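Local coordinates for triggering receptor expressed on myeloid cells 1 (Mus musculus, PDB 1U9K), which amplifies inflammatory responses as a cell-surface receptor of innate and adaptive immunity, signalling through the adapter TYROBP/DAP12 once activated by ligands, at residues G14-V19 and Q77-D82; K33-L38 and G89-V94. All coordinates share one frame; numbering follows the deposited sequence.

Interaction 1. Residues G14-V19 and Q77-D82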
loop_
_atom_site.group_PDB
_atom_site.type_symbol
_atom_site.label_atom_id
_atom_site.label_comp_id
_atom_site.label_asym_id
_atom_site.label_seq_id
_atom_site.Cartn_x
_atom_site.Cartn_y
_atom_site.Cartn_z
ATOM N N GLY A 14 10.528 2.561 -15.078
ATOM C CA GLY A 14 11.804 2.176 -14.523
ATOM C C GLY A 14 12.080 2.751 -13.139
ATOM O O GLY A 14 12.984 2.298 -12.439
ATOM N N GLN A 15 11.356 3.801 -12.762
ATOM C CA GLN A 15 11.553 4.419 -11.452
ATOM C C GLN A 15 10.907 3.487 -10.436
ATOM O O GLN A 15 10.236 2.527 -10.812
ATOM C CB GLN A 15 10.878 5.819 -11.361
ATOM C CG GLN A 15 11.689 6.910 -12.047
ATOM C CD GLN A 15 11.168 8.279 -11.715
ATOM O OE1 GLN A 15 10.166 8.695 -12.281
ATOM N NE2 GLN A 15 11.813 8.959 -10.777
ATOM N N THR A 16 11.107 3.828 -9.183
ATOM C CA THR A 16 10.463 3.170 -8.049
ATOM C C THR A 16 9.487 4.169 -7.422
ATOM O O THR A 16 9.821 5.366 -7.228
ATOM C CB THR A 16 11.506 2.795 -7.011
ATOM O OG1 THR A 16 12.397 1.842 -7.558
ATOM C CG2 THR A 16 10.894 2.126 -5.850
ATOM N N LEU A 17 8.277 3.699 -7.198
ATOM C CA LEU A 17 7.273 4.446 -6.447
ATOM C C LEU A 17 7.483 4.208 -4.971
ATOM O O LEU A 17 7.620 3.046 -4.566
ATOM C CB LEU A 17 5.902 3.963 -6.815
ATOM C CG LEU A 17 4.741 4.494 -5.988
ATOM C CD1 LEU A 17 4.664 5.980 -6.176
ATOM C CD2 LEU A 17 3.434 3.761 -6.258
ATOM N N THR A 18 7.512 5.269 -4.167
ATOM C CA THR A 18 7.552 5.127 -2.716
ATOM C C THR A 18 6.386 5.916 -2.150
ATOM O O THR A 18 6.243 7.080 -2.477
ATOM C CB THR A 18 8.860 5.682 -2.119
ATOM O OG1 THR A 18 9.984 4.969 -2.650
ATOM C CG2 THR A 18 8.946 5.419 -0.637
ATOM N N VAL A 19 5.604 5.298 -1.270
ATOM C CA VAL A 19 4.435 5.901 -0.668
ATOM C C VAL A 19 4.543 5.632 0.822
ATOM O O VAL A 19 4.839 4.517 1.227
ATOM C CB VAL A 19 3.153 5.261 -1.232
ATOM C CG1 VAL A 19 1.927 5.673 -0.465
ATOM C CG2 VAL A 19 3.040 5.565 -2.695
ATOM N N GLN A 77 5.351 1.836 4.741
ATOM C CA GLN A 77 5.893 2.357 3.459
ATOM C C GLN A 77 5.784 1.314 2.365
ATOM O O GLN A 77 6.191 0.161 2.544
ATOM C CB GLN A 77 7.369 2.712 3.602
ATOM C CG GLN A 77 7.956 3.376 2.393
ATOM C CD GLN A 77 9.374 3.760 2.617
ATOM O OE1 GLN A 77 9.651 4.810 3.171
ATOM N NE2 GLN A 77 10.284 2.902 2.210
ATOM N N VAL A 78 5.288 1.725 1.216
ATOM C CA VAL A 78 5.167 0.833 0.086
ATOM C C VAL A 78 6.145 1.247 -0.994
ATOM O O VAL A 78 6.345 2.430 -1.215
ATOM C CB VAL A 78 3.736 0.894 -0.460
ATOM C CG1 VAL A 78 3.621 -0.015 -1.676
ATOM C CG2 VAL A 78 2.731 0.541 0.662
ATOM N N GLN A 79 6.826 0.284 -1.620
ATOM C CA GLN A 79 7.666 0.585 -2.765
ATOM C C GLN A 79 7.261 -0.359 -3.864
ATOM O O GLN A 79 7.055 -1.557 -3.595
ATOM C CB GLN A 79 9.123 0.396 -2.455
ATOM C CG GLN A 79 9.715 1.473 -1.592
ATOM C CD GLN A 79 11.137 1.133 -1.218
ATOM O OE1 GLN A 79 11.413 0.765 -0.072
ATOM N NE2 GLN A 79 12.028 1.182 -2.197
ATOM N N MET A 80 7.147 0.155 -5.088
ATOM C CA MET A 80 6.968 -0.659 -6.306
ATOM C C MET A 80 8.128 -0.313 -7.185
ATOM O O MET A 80 8.306 0.839 -7.504
ATOM C CB MET A 80 5.680 -0.279 -7.050
ATOM C CG MET A 80 4.447 -0.564 -6.269
ATOM S SD MET A 80 2.933 0.038 -7.064
ATOM C CE MET A 80 2.950 -0.727 -8.588
ATOM N N THR A 81 8.931 -1.295 -7.558
ATOM C CA THR A 81 10.139 -1.069 -8.285
ATOM C C THR A 81 9.896 -1.337 -9.749
ATOM O O THR A 81 8.935 -1.986 -10.125
ATOM C CB THR A 81 11.244 -1.965 -7.799
ATOM O OG1 THR A 81 10.768 -3.333 -7.744
ATOM C CG2 THR A 81 11.625 -1.603 -6.356
ATOM N N ASP A 82 10.764 -0.768 -10.561
ATOM C CA ASP A 82 10.790 -1.007 -11.997
ATOM C C ASP A 82 9.396 -0.775 -12.568
ATOM O O ASP A 82 8.809 -1.642 -13.188
ATOM C CB ASP A 82 11.261 -2.424 -12.313
ATOM C CG ASP A 82 11.700 -2.563 -13.765
ATOM O OD1 ASP A 82 12.051 -1.508 -14.397
ATOM O OD2 ASP A 82 11.690 -3.668 -14.376
#
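Leu17 and Val19 pair with Met80 and Val78 across two antiparallel strands of the V-set immunoglobulin domain, at the edge of its four-stranded sheet; the strand axes run at 170° to each other. Strand 17-22 is outermost here, and 75-80 is also bonded on its far side to 65-70.

Four backbone hydrogen bonds fix the register. Leu17 and Met80 exchange one reciprocal pair, and Val19 and Val78 the other, of which Val78 N to Val19 O is the shortest at 2.8 Å. Between them sits the non-hydrogen-bonded pair Thr18-Gln79, where CA-H...O contacts add to the ladder: Gln79 CA lies 3.0 Å from Leu17 O, and Thr18 CA 3.3 Å from Val78 O.

Apolar contacts occupy the face bearing Leu17, Val19, Val78 and Met80. Leu17 and Met80 run side by side, CD2 of Leu17 resting 3.8 Å from SD of Met80. SD of Met80 also packs against Trp35, and the bend at chi3 (57°) turns CE toward Tyr91. Leu17 also packs on Tyr9 and Leu11.

The other face is more polar. Gln77 holds CG anti to its backbone N (chi1 -174°), and the extended chain beyond lies against the Thr18 methyl, CD to CG2 3.7 Å. Its amide NE2 makes a weak hydrogen bond of 3.3 Å to Gln79 OE1, which Lys68 NZ also approaches weakly. An alanine in place of Gln77 would probably uncover the Thr18 methyl and leave the Gln79 amide less restrained in rotation.

Past the strand ends, Gly14 and Gln15 turn to backbone bonds with Leu83. Thr16 and Thr81 point the same way alongside each other, with Thr16 OG1 3.7 Å from the CG2 methyl of Thr81.

Interaction 2. Residues K33-L38 and G89-V94; sequences KAWQRL and GLYRCV
The Trp35 indole takes Tyr91 CB over one face, CB lying 3.3 Å above the ring plane, and Cys93 SG at its edge, 3.7 Å from CE3. The Tyr91 ring is parallel to the indole within 1° but slid aside, so overlap is slight. This is the tryptophan-cysteine core of a V-set immunoglobulin domain; Cys93 is disulfide-bonded to Cys21. Tyr91 OH bonds to Asp87 O, four residues earlier, as in a tyrosine corner, and lies over one face of the Arg37 guanidinium without bonding to it; Arg37 NH2 goes to Thr86 O.

On the opposite face of the sheet, the Arg92 guanidinium carries Leu38 CD2 centrally, 3.6 Å above its plane. At its edge, Gln36 OE1 accepts from both NE and NH2 of Arg92, each at 2.9 Å. The two groups are nearly coplanar (15°), and Gln36 NE2 reaches Thr46 OG1, so the amide is held at both ends.

Backbone bonds join Ala34 with Val94 and Gln36 with Arg92 reciprocally, and Leu38 N donates to Leu90 O. There a water closes the ladder, donating to Leu38 O and accepting from Leu90 N, 2.8 Å from each atom.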
loop_
_atom_site.group_PDB
_atom_site.type_symbol
_atom_site.label_atom_id
_atom_site.label_comp_id
_atom_site.label_asym_id
_atom_site.label_seq_id
_atom_site.Cartn_x
_atom_site.Cartn_y
_atom_site.Cartn_z
ATOM N N LYS A 33 -2.090 -4.913 7.488
ATOM C CA LYS A 33 -2.114 -3.845 6.503
ATOM C C LYS A 33 -1.841 -4.384 5.121
ATOM O O LYS A 33 -1.264 -5.450 4.945
ATOM C CB LYS A 33 -1.155 -2.711 6.853
ATOM C CG LYS A 33 -1.487 -2.042 8.205
ATOM C CD LYS A 33 -0.575 -2.494 9.282
ATOM C CE LYS A 33 -0.910 -1.878 10.650
ATOM N NZ LYS A 33 -0.316 -2.647 11.712
ATOM N N ALA A 34 -2.303 -3.642 4.116
ATOM C CA ALA A 34 -2.195 -4.085 2.762
ATOM C C ALA A 34 -2.076 -2.923 1.805
ATOM O O ALA A 34 -2.541 -1.799 2.062
ATOM C CB ALA A 34 -3.341 -4.922 2.383
ATOM N N TRP A 35 -1.482 -3.232 0.665
ATOM C CA TRP A 35 -1.482 -2.372 -0.516
ATOM C C TRP A 35 -2.410 -2.980 -1.556
ATOM O O TRP A 35 -2.312 -4.154 -1.825
ATOM C CB TRP A 35 -0.081 -2.329 -1.079
ATOM C CG TRP A 35 0.174 -1.435 -2.310
ATOM C CD1 TRP A 35 0.714 -1.857 -3.478
ATOM C CD2 TRP A 35 0.055 -0.008 -2.412
ATOM N NE1 TRP A 35 0.909 -0.801 -4.320
ATOM C CE2 TRP A 35 0.538 0.356 -3.679
ATOM C CE3 TRP A 35 -0.365 1.017 -1.536
ATOM C CZ2 TRP A 35 0.573 1.655 -4.112
ATOM C CZ3 TRP A 35 -0.332 2.319 -1.967
ATOM C CH2 TRP A 35 0.128 2.632 -3.248
ATOM N N GLN A 36 -3.305 -2.168 -2.109
ATOM C CA GLN A 36 -4.328 -2.601 -3.044
ATOM C C GLN A 36 -4.305 -1.767 -4.310
ATOM O O GLN A 36 -3.955 -0.596 -4.287
ATOM C CB GLN A 36 -5.733 -2.489 -2.455
ATOM C CG GLN A 36 -5.917 -3.373 -1.169
ATOM C CD GLN A 36 -7.376 -3.429 -0.738
ATOM O OE1 GLN A 36 -8.012 -2.387 -0.654
ATOM N NE2 GLN A 36 -7.908 -4.623 -0.506
ATOM N N ARG A 37 -4.629 -2.390 -5.423
ATOM C CA ARG A 37 -4.935 -1.672 -6.622
ATOM C C ARG A 37 -6.461 -1.661 -6.784
ATOM O O ARG A 37 -7.161 -2.587 -6.352
ATOM C CB ARG A 37 -4.251 -2.321 -7.794
ATOM C CG ARG A 37 -4.367 -1.626 -9.098
ATOM C CD ARG A 37 -3.463 -2.266 -10.134
ATOM N NE ARG A 37 -3.425 -1.476 -11.345
ATOM C CZ ARG A 37 -2.695 -1.790 -12.422
ATOM N NH1 ARG A 37 -1.927 -2.876 -12.434
ATOM N NH2 ARG A 37 -2.716 -1.019 -13.463
ATOM N N LEU A 38 -6.956 -0.587 -7.362
ATOM C CA LEU A 38 -8.399 -0.403 -7.532
ATOM C C LEU A 38 -8.749 -0.291 -9.001
ATOM O O LEU A 38 -8.946 0.810 -9.510
ATOM C CB LEU A 38 -8.861 0.837 -6.781
ATOM C CG LEU A 38 -8.561 0.904 -5.279
ATOM C CD1 LEU A 38 -8.842 2.290 -4.602
ATOM C CD2 LEU A 38 -9.283 -0.147 -4.553
ATOM N N GLY A 89 -2.554 3.412 -12.514
ATOM C CA GLY A 89 -3.837 3.096 -11.910
ATOM C C GLY A 89 -4.027 3.708 -10.560
ATOM O O GLY A 89 -3.169 4.487 -10.126
ATOM N N LEU A 90 -5.130 3.360 -9.893
ATOM C CA LEU A 90 -5.450 3.895 -8.575
ATOM C C LEU A 90 -5.093 2.789 -7.556
ATOM O O LEU A 90 -5.435 1.610 -7.755
ATOM C CB LEU A 90 -6.926 4.275 -8.516
ATOM C CG LEU A 90 -7.351 4.972 -7.249
ATOM C CD1 LEU A 90 -6.676 6.278 -7.146
ATOM C CD2 LEU A 90 -8.915 5.128 -7.254
ATOM N N TYR A 91 -4.424 3.171 -6.470
ATOM C CA TYR A 91 -3.962 2.260 -5.435
ATOM C C TYR A 91 -4.259 2.857 -4.082
ATOM O O TYR A 91 -4.491 4.034 -3.970
ATOM C CB TYR A 91 -2.450 2.081 -5.497
ATOM C CG TYR A 91 -1.921 1.431 -6.721
ATOM C CD1 TYR A 91 -1.557 2.188 -7.840
ATOM C CD2 TYR A 91 -1.704 0.041 -6.768
ATOM C CE1 TYR A 91 -1.049 1.585 -8.979
ATOM C CE2 TYR A 91 -1.207 -0.570 -7.935
ATOM C CZ TYR A 91 -0.906 0.190 -9.014
ATOM O OH TYR A 91 -0.402 -0.365 -10.171
ATOM N N ARG A 92 -4.259 2.038 -3.049
ATOM C CA ARG A 92 -4.340 2.558 -1.714
ATOM C C ARG A 92 -3.683 1.624 -0.746
ATOM O O ARG A 92 -3.578 0.429 -0.994
ATOM C CB ARG A 92 -5.792 2.744 -1.295
ATOM C CG ARG A 92 -6.604 1.516 -1.445
ATOM C CD ARG A 92 -8.041 1.670 -1.089
ATOM N NE ARG A 92 -8.694 0.366 -0.966
ATOM C CZ ARG A 92 -10.020 0.213 -0.938
ATOM N NH1 ARG A 92 -10.796 1.237 -0.995
ATOM N NH2 ARG A 92 -10.571 -0.972 -0.825
ATOM N N CYS A 93 -3.276 2.176 0.385
ATOM C CA CYS A 93 -2.903 1.417 1.585
ATOM C C CYS A 93 -4.134 1.315 2.491
ATOM O O CYS A 93 -4.894 2.290 2.648
ATOM C CB CYS A 93 -1.904 2.188 2.463
ATOM S SG CYS A 93 -0.335 2.636 1.755
ATOM N N VAL A 94 -4.308 0.151 3.106
ATOM C CA VAL A 94 -5.452 -0.101 3.945
ATOM C C VAL A 94 -5.111 -0.918 5.168
ATOM O O VAL A 94 -4.105 -1.660 5.214
ATOM C CB VAL A 94 -6.530 -0.859 3.205
ATOM C CG1 VAL A 94 -7.041 -0.072 1.994
ATOM C CG2 VAL A 94 -6.057 -2.302 2.852
HETATM O O HOH W 1 -7.103 1.887 -11.254
#

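Overall arrangement
Interactions 1 and 2 lie in the two facing sheets of the one V-set sandwich, their centres about 13 Å apart. Strands 17-22 and 75-80 belong to the four-stranded sheet, 32-37 and 89-96 to the five-stranded one. Their segments alternate along the chain: 14-19, 33-38, 77-82, 89-94. The contacts meet directly in the interior, where Met80 SD packs 3.5 Å from Trp35 NE1 and Val78 CG2 3.9 Å from Cys93 SG. The Cys21-Cys93 disulfide ties strand 17-22 to strand 89-96. The inward-facing side chains of both contacts share the interior of the receptor's immunoglobulin domain, predicted to be extracellular; interaction 2 is buried near its centre, whereas interaction 1 lies farther out, on an edge strand.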